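Local coordinates for Mono(ADP-ribosyl)transferase SpvB (Salmonella typhimurium, PDB 2GWM), which probably transfers ADP-ribose from NAD to an arginine of host actin through its C-terminal ADP-ribosyltransferase domain, blocking actin polymerisation, at residues 103-108 against 152-157. Numbering follows the deposited sequence.
Sequences IIIDKA and PPNTKL
Ile104 and Leu157 form a hydrogen-bonded antiparallel pair where strand 103-106, an outermost strand of the mixed five-stranded sheet in this ADP-ribosyltransferase domain, lies against strand 155-164; a G1 beta bulge interrupts the pairing at Asp106. Two nearly straight bonds join that pair, Ile104 N to Leu157 O at 2.8 Å and Leu157 N to Ile104 O at 2.9 Å. Asp106 N then donates to Thr155 O. At the bulge Asn154 and Thr155 both face Asp106, and Asn154, with positive phi (78°), turns its N onto Asp106 O at 2.7 Å through a bent bond (130° at the hydrogen).

CA-H...O contacts run between these bonds, from Ile105 CA to Thr155 O and from Lys156 CA to Ile104 O. A further one, Pro153 CA to Ala108 O (3.4 Å), extends the contact past the bulge.

Side chains divide by face. Ile104 and Leu157 are buried, Ile104 against Glu96 and Tyr97 of helix 91-97, Leu157 against Met196 and Val198 of strand 192-198. On the exposed face, Lys156 CG, anti to its backbone N (chi1 -162°), presses on Ile103 CG2 at 3.4 Å, tight for two carbons, while Ile105 CG2 rests on Asn154 CA. Asp106 OD1 accepts from Ala108 N, forming an Asx turn; the Asp106 side chain lies about 8 Å from that of Ser111, a predicted active-site residue.

Waters join the two segments beside the bulge. One accepts from Thr155 N and lies within donating distance of Ala108 O and Pro152 O. Asn154 OD1 receives two others: one also donates to Lys107 O, and the second, 2.7 Å from Asn154 OD1, weakly accepts from Lys107 NZ.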
loop_
_atom_site.group_PDB
_atom_site.type_symbol
_atom_site.label_atom_id
_atom_site.label_comp_id
_atom_site.label_asym_id
_atom_site.label_seq_id
_atom_site.Cartn_x
_atom_site.Cartn_y
_atom_site.Cartn_z
ATOM N N ILE A 103 -3.000 -6.107 16.063
ATOM C CA ILE A 103 -2.906 -4.765 15.509
ATOM C C ILE A 103 -1.562 -4.662 14.840
ATOM O O ILE A 103 -0.521 -4.900 15.478
ATOM C CB ILE A 103 -3.111 -3.712 16.607
ATOM C CG1 ILE A 103 -4.546 -3.870 17.124
ATOM C CG2 ILE A 103 -2.892 -2.336 16.059
ATOM C CD1 ILE A 103 -4.874 -3.016 18.107
ATOM N N ILE A 104 -1.614 -4.341 13.553
ATOM C CA ILE A 104 -0.414 -4.299 12.693
ATOM C C ILE A 104 -0.180 -2.869 12.213
ATOM O O ILE A 104 -1.123 -2.108 12.094
ATOM C CB ILE A 104 -0.547 -5.229 11.512
ATOM C CG1 ILE A 104 -0.782 -6.643 12.061
ATOM C CG2 ILE A 104 0.719 -5.201 10.598
ATOM C CD1 ILE A 104 -1.080 -7.613 11.035
ATOM N N ILE A 105 1.090 -2.502 12.095
ATOM C CA ILE A 105 1.470 -1.199 11.551
ATOM C C ILE A 105 2.151 -1.487 10.223
ATOM O O ILE A 105 3.120 -2.245 10.171
ATOM C CB ILE A 105 2.449 -0.461 12.450
ATOM C CG1 ILE A 105 1.808 -0.226 13.810
ATOM C CG2 ILE A 105 2.831 0.860 11.813
ATOM C CD1 ILE A 105 2.608 0.436 14.779
ATOM N N ASP A 106 1.610 -0.911 9.175
ATOM C CA ASP A 106 2.244 -0.930 7.859
ATOM C C ASP A 106 3.207 0.246 7.755
ATOM O O ASP A 106 2.777 1.388 7.710
ATOM C CB ASP A 106 1.219 -0.868 6.725
ATOM C CG ASP A 106 1.839 -1.172 5.345
ATOM O OD1 ASP A 106 3.039 -0.894 5.172
ATOM O OD2 ASP A 106 1.151 -1.698 4.443
ATOM N N LYS A 107 4.494 -0.058 7.701
ATOM C CA LYS A 107 5.507 1.002 7.675
ATOM C C LYS A 107 5.662 1.761 6.368
ATOM O O LYS A 107 6.252 2.822 6.346
ATOM C CB LYS A 107 6.848 0.425 8.069
ATOM C CG LYS A 107 6.841 -0.015 9.554
ATOM C CD LYS A 107 8.223 -0.422 9.976
ATOM C CE LYS A 107 8.200 -1.079 11.347
ATOM N NZ LYS A 107 7.990 -0.118 12.520
ATOM N N ALA A 108 5.180 1.188 5.309
ATOM C CA ALA A 108 5.302 1.706 3.975
ATOM C C ALA A 108 4.035 2.502 3.609
ATOM O O ALA A 108 2.999 2.426 4.284
ATOM C CB ALA A 108 5.482 0.533 3.004
ATOM N N PRO A 152 -0.603 6.950 3.586
ATOM C CA PRO A 152 0.785 7.228 3.946
ATOM C C PRO A 152 1.330 6.213 4.894
ATOM O O PRO A 152 0.596 5.351 5.403
ATOM C CB PRO A 152 0.696 8.598 4.630
ATOM C CG PRO A 152 -0.648 8.586 5.284
ATOM C CD PRO A 152 -1.527 7.838 4.266
ATOM N N PRO A 153 2.636 6.268 5.149
ATOM C CA PRO A 153 3.281 5.317 6.062
ATOM C C PRO A 153 2.657 5.260 7.446
ATOM O O PRO A 153 2.155 6.266 7.943
ATOM C CB PRO A 153 4.722 5.837 6.142
ATOM C CG PRO A 153 4.919 6.511 4.901
ATOM C CD PRO A 153 3.626 7.198 4.582
ATOM N N ASN A 154 2.725 4.057 8.061
ATOM C CA ASN A 154 2.338 3.777 9.425
ATOM C C ASN A 154 0.834 3.659 9.614
ATOM O O ASN A 154 0.337 3.940 10.695
ATOM C CB ASN A 154 2.929 4.742 10.436
ATOM C CG ASN A 154 4.400 4.863 10.277
ATOM O OD1 ASN A 154 5.089 3.852 10.159
ATOM N ND2 ASN A 154 4.895 6.120 10.252
ATOM N N THR A 155 0.131 3.180 8.592
ATOM C CA THR A 155 -1.282 2.801 8.805
ATOM C C THR A 155 -1.379 1.689 9.827
ATOM O O THR A 155 -0.664 0.708 9.748
ATOM C CB THR A 155 -1.935 2.336 7.502
ATOM O OG1 THR A 155 -1.760 3.288 6.436
ATOM C CG2 THR A 155 -3.403 2.129 7.685
ATOM N N LYS A 156 -2.275 1.860 10.791
ATOM C CA LYS A 156 -2.560 0.850 11.785
ATOM C C LYS A 156 -3.868 0.136 11.408
ATOM O O LYS A 156 -4.876 0.763 11.155
ATOM C CB LYS A 156 -2.748 1.478 13.136
ATOM C CG LYS A 156 -2.639 0.548 14.289
ATOM C CD LYS A 156 -2.777 1.304 15.585
ATOM C CE LYS A 156 -1.555 2.108 15.983
ATOM N NZ LYS A 156 -1.791 2.911 17.286
ATOM N N LEU A 157 -3.793 -1.169 11.434
ATOM C CA LEU A 157 -4.960 -1.981 11.168
ATOM C C LEU A 157 -5.155 -3.103 12.134
ATOM O O LEU A 157 -4.224 -3.753 12.585
ATOM C CB LEU A 157 -4.840 -2.604 9.841
ATOM C CG LEU A 157 -4.502 -1.655 8.678
ATOM C CD1 LEU A 157 -3.098 -1.861 8.441
ATOM C CD2 LEU A 157 -5.292 -1.944 7.451
HETATM O O HOH W 1 7.230 4.169 8.412
HETATM O O HOH W 2 6.298 2.740 12.351
HETATM O O HOH W 3 0.802 2.631 5.741
#